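Cephalosporin acylase (Bacillus halodurans, PDB 2NLZ) is of unproven activity but probably cleaves amide bonds as an N-terminal nucleophile hydrolase of the gamma-glutamyltranspeptidase family. Local coordinates at residues R16-A21 / L460-A465; L277-I282 / K305-D310; G398-L403 / R416-I421. The protein carries 1 engineered substitution. One frame throughout, in Å; residues are numbered along the deposited sequence.

All three contacts are largely buried, but they lie in different parts of the subunit. Contact 1 joins the loop leading into strand 19-21 to a helix start beside a second subunit, whereas no other chain touches contacts 2 and 3. Contact 2 packs two helices, with small apolar groups at its middle and a pair of acids at one end. Contact 3 joins two parts of one irregular loop through a CH-pi contact, and contact 1 combines methyl packing with a water bridge. Contacts 2 and 3 have centres about 19 Å apart and meet where Phe308 packs against Tyr418; contact 1 lies across the chain's centre from contact 3.

Contact 1. Residues R16-A21 / L460-A465; sequences RNVVYA and LNPQAA
Asn461 stands at the N-cap of helix 462-467, its CG held between the backbone N and the carbonyl carbon (chi1 75°). This turn brings OD1 back over the helix start, where it accepts a capping hydrogen bond from Ala464 N at 2.7 Å; the bond is nearly straight, at 166° about the hydrogen, although the donor sits above the carbonyl plane. The flat amide that makes the cap also takes Val18, whose CG2 methyl rests over it, 3.4 Å from Asn461 CG. Pro462 follows with its ring crossing Val18 at about a right angle, and its CG lies 3.9 Å from Val18 CG1, so the two methyls of one valine touch two successive residues of the helix start. Pro462 also packs on Ile514 and Trp516 of strand 512-517. The helix thus lies against strands of the sandwich expected for an Ntn hydrolase, and residues 16-18 lead into strand 19-21, which pairs with strand 524-528. Gln463 extends from the helix with CG anti to the backbone N and then bends at chi2. Its CG comes 3.2 Å from Arg16 O, and the aliphatic part of Arg16 crosses it obliquely, with CB 3.8 Å from Gln463 CG. A water donates to Gln463 OE1 and to Asn17 O, 2.9 Å from each, and OE1 also accepts from Thr528 N, while NE2 bonds to Asp467. An alanine at Gln463 would remove this amide and would probably loosen the link between the helix, residues 16-18 and strand 524-528. The guanidinium of Arg16 heads away from the helix, and its NE bonds to Arg15 O of the second subunit; Val18 N bonds to Tyr10 OH of that same subunit.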
loop_
_atom_site.group_PDB
_atom_site.type_symbol
_atom_site.label_atom_id
_atom_site.label_comp_id
_atom_site.label_asym_id
_atom_site.label_seq_id
_atom_site.Cartn_x
_atom_site.Cartn_y
_atom_site.Cartn_z
ATOM N N ARG D 16 -12.357 -10.436 1.935
ATOM C CA ARG D 16 -13.579 -11.184 1.712
ATOM C C ARG D 16 -13.205 -12.515 1.093
ATOM O O ARG D 16 -12.756 -12.558 -0.056
ATOM C CB ARG D 16 -14.517 -10.431 0.770
ATOM C CG ARG D 16 -15.385 -9.416 1.471
ATOM C CD ARG D 16 -16.433 -8.872 0.535
ATOM N NE ARG D 16 -17.120 -7.733 1.114
ATOM C CZ ARG D 16 -18.270 -7.803 1.771
ATOM N NH1 ARG D 16 -18.885 -8.968 1.925
ATOM N NH2 ARG D 16 -18.814 -6.707 2.277
ATOM N N ASN D 17 -13.355 -13.593 1.861
ATOM C CA ASN D 17 -13.147 -14.939 1.322
ATOM C C ASN D 17 -14.265 -15.330 0.362
ATOM O O ASN D 17 -15.397 -14.868 0.516
ATOM C CB ASN D 17 -13.004 -15.977 2.442
ATOM C CG ASN D 17 -11.611 -15.966 3.088
ATOM O OD1 ASN D 17 -10.699 -15.257 2.645
ATOM N ND2 ASN D 17 -11.448 -16.763 4.138
ATOM N N VAL D 18 -13.934 -16.145 -0.642
ATOM C CA VAL D 18 -14.925 -16.700 -1.569
ATOM C C VAL D 18 -15.902 -17.525 -0.764
ATOM O O VAL D 18 -15.495 -18.260 0.136
ATOM C CB VAL D 18 -14.274 -17.591 -2.664
ATOM C CG1 VAL D 18 -15.331 -18.217 -3.583
ATOM C CG2 VAL D 18 -13.287 -16.777 -3.497
ATOM N N VAL D 19 -17.187 -17.365 -1.064
ATOM C CA VAL D 19 -18.243 -18.106 -0.384
ATOM C C VAL D 19 -18.569 -19.386 -1.171
ATOM O O VAL D 19 -18.711 -19.350 -2.406
ATOM C CB VAL D 19 -19.498 -17.214 -0.170
ATOM C CG1 VAL D 19 -20.728 -18.044 0.155
ATOM C CG2 VAL D 19 -19.222 -16.168 0.933
ATOM N N TYR D 20 -18.655 -20.508 -0.450
ATOM C CA TYR D 20 -18.963 -21.810 -1.057
ATOM C C TYR D 20 -20.315 -22.414 -0.657
ATOM O O TYR D 20 -20.741 -22.328 0.500
ATOM C CB TYR D 20 -17.834 -22.816 -0.792
ATOM C CG TYR D 20 -16.612 -22.588 -1.648
ATOM C CD1 TYR D 20 -16.434 -23.283 -2.836
ATOM C CD2 TYR D 20 -15.647 -21.659 -1.276
ATOM C CE1 TYR D 20 -15.325 -23.068 -3.626
ATOM C CE2 TYR D 20 -14.538 -21.437 -2.057
ATOM C CZ TYR D 20 -14.384 -22.146 -3.228
ATOM O OH TYR D 20 -13.281 -21.923 -4.003
ATOM N N ALA D 21 -20.980 -23.033 -1.629
ATOM C CA ALA D 21 -22.262 -23.700 -1.394
ATOM C C ALA D 21 -22.492 -24.843 -2.371
ATOM O O ALA D 21 -21.745 -25.018 -3.337
ATOM C CB ALA D 21 -23.416 -22.710 -1.475
ATOM N N LEU D 460 -8.598 -15.249 -11.905
ATOM C CA LEU D 460 -9.000 -14.726 -10.609
ATOM C C LEU D 460 -10.236 -15.452 -10.129
ATOM O O LEU D 460 -11.106 -15.796 -10.930
ATOM C CB LEU D 460 -9.289 -13.227 -10.706
ATOM C CG LEU D 460 -8.191 -12.225 -10.352
ATOM C CD1 LEU D 460 -6.800 -12.859 -10.320
ATOM C CD2 LEU D 460 -8.247 -11.049 -11.306
ATOM N N ASN D 461 -10.313 -15.689 -8.826
ATOM C CA ASN D 461 -11.554 -16.183 -8.234
ATOM C C ASN D 461 -12.667 -15.111 -8.257
ATOM O O ASN D 461 -12.358 -13.925 -8.375
ATOM C CB ASN D 461 -11.294 -16.751 -6.836
ATOM C CG ASN D 461 -11.067 -15.684 -5.804
ATOM O OD1 ASN D 461 -11.813 -14.707 -5.727
ATOM N ND2 ASN D 461 -10.057 -15.886 -4.961
ATOM N N PRO D 462 -13.954 -15.526 -8.165
ATOM C CA PRO D 462 -15.099 -14.602 -8.266
ATOM C C PRO D 462 -14.951 -13.330 -7.426
ATOM O O PRO D 462 -15.209 -12.236 -7.937
ATOM C CB PRO D 462 -16.280 -15.443 -7.763
ATOM C CG PRO D 462 -15.677 -16.699 -7.188
ATOM C CD PRO D 462 -14.425 -16.905 -7.960
ATOM N N GLN D 463 -14.505 -13.480 -6.172
ATOM C CA GLN D 463 -14.289 -12.345 -5.271
ATOM C C GLN D 463 -13.112 -11.440 -5.674
ATOM O O GLN D 463 -13.255 -10.210 -5.753
ATOM C CB GLN D 463 -14.087 -12.819 -3.839
ATOM C CG GLN D 463 -14.151 -11.686 -2.844
ATOM C CD GLN D 463 -15.440 -10.901 -2.963
ATOM O OE1 GLN D 463 -16.532 -11.438 -2.771
ATOM N NE2 GLN D 463 -15.322 -9.622 -3.283
ATOM N N ALA D 464 -11.947 -12.048 -5.906
ATOM C CA ALA D 464 -10.791 -11.343 -6.454
ATOM C C ALA D 464 -11.141 -10.599 -7.753
ATOM O O ALA D 464 -10.711 -9.467 -7.950
ATOM C CB ALA D 464 -9.660 -12.312 -6.681
ATOM N N ALA D 465 -11.949 -11.218 -8.620
ATOM C CA ALA D 465 -12.305 -10.591 -9.898
ATOM C C ALA D 465 -13.064 -9.305 -9.652
ATOM O O ALA D 465 -12.903 -8.329 -10.384
ATOM C CB ALA D 465 -13.122 -11.528 -10.762
HETATM O O HOH W 1 -17.519 -13.401 -0.908
#

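Contact 2. Residues L277-I282 / K305-D310; sequences LEALNI and KLAFVD
Segments 277-282 and 305-310 run roughly antiparallel, their axes at 147° and 8.2 Å apart at closest approach, with Ala279 and Ala307 nearest in the backbone. They belong to helices 274-283 and 294-314, consecutive helices that form an antiparallel hairpin beside strand 250-259, consistent with a helical layer of the Ntn-hydrolase sandwich. Small residues set the close spacing: Ala307 CB points at the backbone of the other helix, 3.4 Å from Ala279 N, and lies 3.7 Å from Ala279 CB. To one side of this alanine pair, Ile282 reaches across with CD1, whose nearest partner is Leu306 CB at 4.1 Å. The two side chains cross at about a right angle, so only the tip of the isoleucine does the touching. To the other side, Glu278 leaves its helix with CG anti to the backbone N (chi1 -176°) and stays extended, laying its methylene carbons along Ala307 CB and carrying the carboxylate on to Asp310. Arg337 forms a salt bridge to Asp310 OD2, and Tyr333 OH is hydrogen-bonded to the same oxygen, which would ease the repulsion between two buried acids. One of them may also hold a proton: the carboxylates lie nearly coplanar, and Glu278 OE2 is modelled 2.5 Å from Asp310 OD2.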
loop_
_atom_site.group_PDB
_atom_site.type_symbol
_atom_site.label_atom_id
_atom_site.label_comp_id
_atom_site.label_asym_id
_atom_site.label_seq_id
_atom_site.Cartn_x
_atom_site.Cartn_y
_atom_site.Cartn_z
ATOM N N LEU D 277 -19.498 -8.063 -25.850
ATOM C CA LEU D 277 -19.222 -9.119 -26.827
ATOM C C LEU D 277 -18.276 -8.706 -27.968
ATOM O O LEU D 277 -17.280 -9.382 -28.243
ATOM C CB LEU D 277 -20.547 -9.641 -27.387
ATOM C CG LEU D 277 -21.097 -10.950 -26.820
ATOM C CD1 LEU D 277 -20.691 -11.178 -25.400
ATOM C CD2 LEU D 277 -22.597 -10.989 -26.930
ATOM N N GLU D 278 -18.589 -7.591 -28.618
ATOM C CA GLU D 278 -17.750 -7.055 -29.680
ATOM C C GLU D 278 -16.355 -6.672 -29.162
ATOM O O GLU D 278 -15.338 -7.007 -29.785
ATOM C CB GLU D 278 -18.430 -5.853 -30.340
ATOM C CG GLU D 278 -17.661 -5.283 -31.520
ATOM C CD GLU D 278 -18.272 -4.005 -32.051
ATOM O OE1 GLU D 278 -19.488 -3.781 -31.867
ATOM O OE2 GLU D 278 -17.528 -3.213 -32.650
ATOM N N ALA D 279 -16.312 -5.986 -28.021
ATOM C CA ALA D 279 -15.042 -5.646 -27.388
ATOM C C ALA D 279 -14.209 -6.898 -27.123
ATOM O O ALA D 279 -13.051 -6.960 -27.534
ATOM C CB ALA D 279 -15.260 -4.850 -26.108
ATOM N N LEU D 280 -14.800 -7.900 -26.475
ATOM C CA LEU D 280 -14.091 -9.165 -26.250
ATOM C C LEU D 280 -13.580 -9.763 -27.557
ATOM O O LEU D 280 -12.490 -10.349 -27.593
ATOM C CB LEU D 280 -14.950 -10.201 -25.510
ATOM C CG LEU D 280 -14.831 -10.367 -23.988
ATOM C CD1 LEU D 280 -13.488 -9.860 -23.469
ATOM C CD2 LEU D 280 -15.972 -9.677 -23.262
ATOM N N ASN D 281 -14.364 -9.586 -28.621
ATOM C CA ASN D 281 -14.047 -10.142 -29.930
ATOM C C ASN D 281 -12.874 -9.429 -30.606
ATOM O O ASN D 281 -12.067 -10.052 -31.294
ATOM C CB ASN D 281 -15.286 -10.094 -30.822
ATOM C CG ASN D 281 -15.437 -11.328 -31.668
ATOM O OD1 ASN D 281 -15.044 -12.433 -31.265
ATOM N ND2 ASN D 281 -16.023 -11.155 -32.853
ATOM N N ILE D 282 -12.799 -8.117 -30.408
ATOM C CA ILE D 282 -11.643 -7.335 -30.829
ATOM C C ILE D 282 -10.400 -7.753 -30.028
ATOM O O ILE D 282 -9.355 -8.053 -30.594
ATOM C CB ILE D 282 -11.904 -5.817 -30.660
ATOM C CG1 ILE D 282 -13.028 -5.352 -31.589
ATOM C CG2 ILE D 282 -10.668 -5.029 -30.984
ATOM C CD1 ILE D 282 -13.649 -4.012 -31.211
ATOM N N LYS D 305 -13.355 0.878 -26.342
ATOM C CA LYS D 305 -13.676 2.142 -26.984
ATOM C C LYS D 305 -14.309 1.943 -28.348
ATOM O O LYS D 305 -15.373 2.494 -28.608
ATOM C CB LYS D 305 -12.442 3.040 -27.074
ATOM C CG LYS D 305 -12.232 3.890 -25.833
ATOM C CD LYS D 305 -10.778 4.280 -25.658
ATOM C CE LYS D 305 -10.354 5.359 -26.638
ATOM N NZ LYS D 305 -8.882 5.601 -26.570
ATOM N N LEU D 306 -13.682 1.135 -29.197
ATOM C CA LEU D 306 -14.189 0.925 -30.555
ATOM C C LEU D 306 -15.577 0.290 -30.564
ATOM O O LEU D 306 -16.466 0.729 -31.291
ATOM C CB LEU D 306 -13.211 0.087 -31.373
ATOM C CG LEU D 306 -11.810 0.694 -31.530
ATOM C CD1 LEU D 306 -10.763 -0.393 -31.783
ATOM C CD2 LEU D 306 -11.786 1.784 -32.619
ATOM N N ALA D 307 -15.746 -0.723 -29.722
ATOM C CA ALA D 307 -17.002 -1.434 -29.586
ATOM C C ALA D 307 -18.130 -0.549 -29.062
ATOM O O ALA D 307 -19.286 -0.695 -29.476
ATOM C CB ALA D 307 -16.811 -2.638 -28.674
ATOM N N PHE D 308 -17.801 0.360 -28.151
ATOM C CA PHE D 308 -18.828 1.150 -27.491
ATOM C C PHE D 308 -19.443 2.183 -28.432
ATOM O O PHE D 308 -20.651 2.438 -28.374
ATOM C CB PHE D 308 -18.291 1.818 -26.223
ATOM C CG PHE D 308 -19.250 1.781 -25.065
ATOM C CD1 PHE D 308 -20.553 2.240 -25.198
ATOM C CD2 PHE D 308 -18.841 1.291 -23.829
ATOM C CE1 PHE D 308 -21.447 2.203 -24.122
ATOM C CE2 PHE D 308 -19.724 1.251 -22.739
ATOM C CZ PHE D 308 -21.032 1.705 -22.893
ATOM N N VAL D 309 -18.621 2.763 -29.303
ATOM C CA VAL D 309 -19.130 3.747 -30.256
ATOM C C VAL D 309 -19.909 3.049 -31.378
ATOM O O VAL D 309 -20.795 3.643 -32.006
ATOM C CB VAL D 309 -18.031 4.677 -30.796
ATOM C CG1 VAL D 309 -18.654 5.973 -31.288
ATOM C CG2 VAL D 309 -17.063 5.015 -29.703
ATOM N N ASP D 310 -19.596 1.777 -31.595
ATOM C CA ASP D 310 -20.387 0.938 -32.478
ATOM C C ASP D 310 -21.727 0.648 -31.868
ATOM O O ASP D 310 -22.753 0.879 -32.499
ATOM C CB ASP D 310 -19.676 -0.374 -32.773
ATOM C CG ASP D 310 -18.679 -0.243 -33.885
ATOM O OD1 ASP D 310 -18.740 0.771 -34.615
ATOM O OD2 ASP D 310 -17.836 -1.144 -34.035
#

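Contact 3. Residues G398-L403 / R416-I421; sequences GHNFSL and RTYHTI
Segment 398-403 begins in a 3-10 turn, closed by a hydrogen bond of 3.2 Å from Phe401 N to Gly398 O, and then straightens; segment 416-421 is irregular throughout, and the two backbones come nearest where Phe401 CA lies 5.8 Å from Thr417 CA. Phe401 and Thr417 meet in a CH-pi interaction. Thr417 CB sits over the centre of one face of the Phe401 ring, 3.5 Å from the centroid and only 10° off the ring normal. The end of the ring continues along the backbone, with Phe401 CZ 3.6 Å from Thr417 N. Both segments belong to the long excursion between strands 392-393 and 424-428. Residues 416-421 probably correspond to the loop that borders the substrate pocket in gamma-glutamyltranspeptidases, which would place the contact close to the active site. Asn400 is the residue of 398-403 most covered by 416-421. With OG1 anti to the backbone N (chi1 177°), the Thr417 hydroxyl lies alongside it, OG1 3.4 Å from Asn400 CB. The same OG1 is hydrogen-bonded to Asn409 ND2, and Asn409 OD1 accepts from Tyr418 N, so one asparagine of the intervening loop grips both residues. Asn400 CB also approaches Tyr418 O, at 3.5 Å. Beyond the pair, Arg416 turns away to a salt bridge with Glu317, and the ring of His419 meets Phe73 edge-to-face.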
loop_
_atom_site.group_PDB
_atom_site.type_symbol
_atom_site.label_atom_id
_atom_site.label_comp_id
_atom_site.label_asym_id
_atom_site.label_seq_id
_atom_site.Cartn_x
_atom_site.Cartn_y
_atom_site.Cartn_z
ATOM N N GLY D 398 -36.993 6.118 -21.149
ATOM C CA GLY D 398 -37.163 6.821 -22.420
ATOM C C GLY D 398 -36.175 7.946 -22.676
ATOM O O GLY D 398 -36.048 8.423 -23.807
ATOM N N HIS D 399 -35.465 8.363 -21.628
ATOM C CA HIS D 399 -34.398 9.356 -21.739
ATOM C C HIS D 399 -33.250 8.890 -22.655
ATOM O O HIS D 399 -32.505 9.717 -23.185
ATOM C CB HIS D 399 -33.878 9.712 -20.348
ATOM C CG HIS D 399 -32.802 10.753 -20.342
ATOM N ND1 HIS D 399 -33.075 12.103 -20.358
ATOM C CD2 HIS D 399 -31.452 10.641 -20.307
ATOM C CE1 HIS D 399 -31.941 12.779 -20.333
ATOM N NE2 HIS D 399 -30.943 11.916 -20.304
ATOM N N ASN D 400 -33.136 7.574 -22.851
ATOM C CA ASN D 400 -32.114 6.972 -23.717
ATOM C C ASN D 400 -32.360 7.167 -25.216
ATOM O O ASN D 400 -31.438 7.027 -26.027
ATOM C CB ASN D 400 -31.971 5.472 -23.418
ATOM C CG ASN D 400 -30.921 5.174 -22.361
ATOM O OD1 ASN D 400 -29.775 5.621 -22.459
ATOM N ND2 ASN D 400 -31.306 4.402 -21.349
ATOM N N PHE D 401 -33.604 7.474 -25.578
ATOM C CA PHE D 401 -33.984 7.676 -26.973
ATOM C C PHE D 401 -33.304 8.907 -27.556
ATOM O O PHE D 401 -33.132 9.914 -26.871
ATOM C CB PHE D 401 -35.500 7.864 -27.096
ATOM C CG PHE D 401 -36.294 6.576 -27.114
ATOM C CD1 PHE D 401 -36.180 5.680 -28.171
ATOM C CD2 PHE D 401 -37.199 6.291 -26.094
ATOM C CE1 PHE D 401 -36.924 4.514 -28.200
ATOM C CE2 PHE D 401 -37.953 5.126 -26.114
ATOM C CZ PHE D 401 -37.811 4.233 -27.169
ATOM N N SER D 402 -32.935 8.821 -28.829
ATOM C CA SER D 402 -32.366 9.955 -29.545
ATOM C C SER D 402 -33.478 10.739 -30.222
ATOM O O SER D 402 -34.481 10.168 -30.647
ATOM C CB SER D 402 -31.358 9.469 -30.594
ATOM O OG SER D 402 -30.667 10.551 -31.201
ATOM N N LEU D 403 -33.302 12.052 -30.312
ATOM C CA LEU D 403 -34.259 12.894 -31.021
ATOM C C LEU D 403 -33.724 13.344 -32.384
ATOM O O LEU D 403 -34.306 14.207 -33.047
ATOM C CB LEU D 403 -34.678 14.076 -30.155
ATOM C CG LEU D 403 -35.502 13.667 -28.933
ATOM C CD1 LEU D 403 -35.825 14.862 -28.050
ATOM C CD2 LEU D 403 -36.782 12.962 -29.355
ATOM N N ARG D 416 -38.952 0.111 -28.128
ATOM C CA ARG D 416 -38.138 0.117 -26.911
ATOM C C ARG D 416 -36.692 0.510 -27.218
ATOM O O ARG D 416 -36.156 0.167 -28.278
ATOM C CB ARG D 416 -38.242 -1.204 -26.148
ATOM C CG ARG D 416 -37.980 -2.400 -26.997
ATOM C CD ARG D 416 -39.049 -3.451 -26.815
ATOM N NE ARG D 416 -38.864 -4.508 -27.806
ATOM C CZ ARG D 416 -38.609 -5.777 -27.509
ATOM N NH1 ARG D 416 -38.526 -6.164 -26.239
ATOM N NH2 ARG D 416 -38.446 -6.664 -28.479
ATOM N N THR D 417 -36.082 1.249 -26.291
ATOM C CA THR D 417 -34.798 1.906 -26.546
ATOM C C THR D 417 -33.571 1.061 -26.216
ATOM O O THR D 417 -33.671 0.038 -25.526
ATOM C CB THR D 417 -34.672 3.219 -25.749
ATOM O OG1 THR D 417 -33.383 3.791 -25.984
ATOM C CG2 THR D 417 -34.862 2.966 -24.260
ATOM N N TYR D 418 -32.428 1.508 -26.740
ATOM C CA TYR D 418 -31.108 1.128 -26.268
ATOM C C TYR D 418 -31.153 1.082 -24.749
ATOM O O TYR D 418 -31.468 2.084 -24.096
ATOM C CB TYR D 418 -30.093 2.175 -26.742
ATOM C CG TYR D 418 -28.651 1.944 -26.345
ATOM C CD1 TYR D 418 -28.160 2.400 -25.129
ATOM C CD2 TYR D 418 -27.764 1.303 -27.206
ATOM C CE1 TYR D 418 -26.838 2.195 -24.765
ATOM C CE2 TYR D 418 -26.437 1.096 -26.856
ATOM C CZ TYR D 418 -25.981 1.545 -25.633
ATOM O OH TYR D 418 -24.667 1.349 -25.280
ATOM N N HIS D 419 -30.846 -0.089 -24.196
ATOM C CA HIS D 419 -30.991 -0.344 -22.762
ATOM C C HIS D 419 -29.638 -0.650 -22.138
ATOM O O HIS D 419 -28.877 -1.439 -22.682
ATOM C CB HIS D 419 -31.947 -1.517 -22.537
ATOM C CG HIS D 419 -32.914 -1.297 -21.419
ATOM N ND1 HIS D 419 -32.565 -1.444 -20.094
ATOM C CD2 HIS D 419 -34.218 -0.944 -21.427
ATOM C CE1 HIS D 419 -33.615 -1.193 -19.334
ATOM N NE2 HIS D 419 -34.632 -0.884 -20.117
ATOM N N THR D 420 -29.351 -0.029 -20.996
ATOM C CA THR D 420 -28.030 -0.150 -20.356
ATOM C C THR D 420 -27.865 -1.373 -19.459
ATOM O O THR D 420 -26.761 -1.894 -19.300
ATOM C CB THR D 420 -27.690 1.095 -19.522
ATOM O OG1 THR D 420 -28.735 1.335 -18.563
ATOM C CG2 THR D 420 -27.503 2.302 -20.434
ATOM N N ILE D 421 -28.973 -1.781 -18.852
ATOM C CA ILE D 421 -29.079 -2.974 -18.047
ATOM C C ILE D 421 -28.696 -4.226 -18.832
ATOM O O ILE D 421 -29.330 -4.562 -19.840
ATOM C CB ILE D 421 -30.523 -3.124 -17.630
ATOM C CG1 ILE D 421 -30.846 -2.254 -16.440
ATOM C CG2 ILE D 421 -30.863 -4.543 -17.247
ATOM C CD1 ILE D 421 -32.281 -2.509 -16.051
#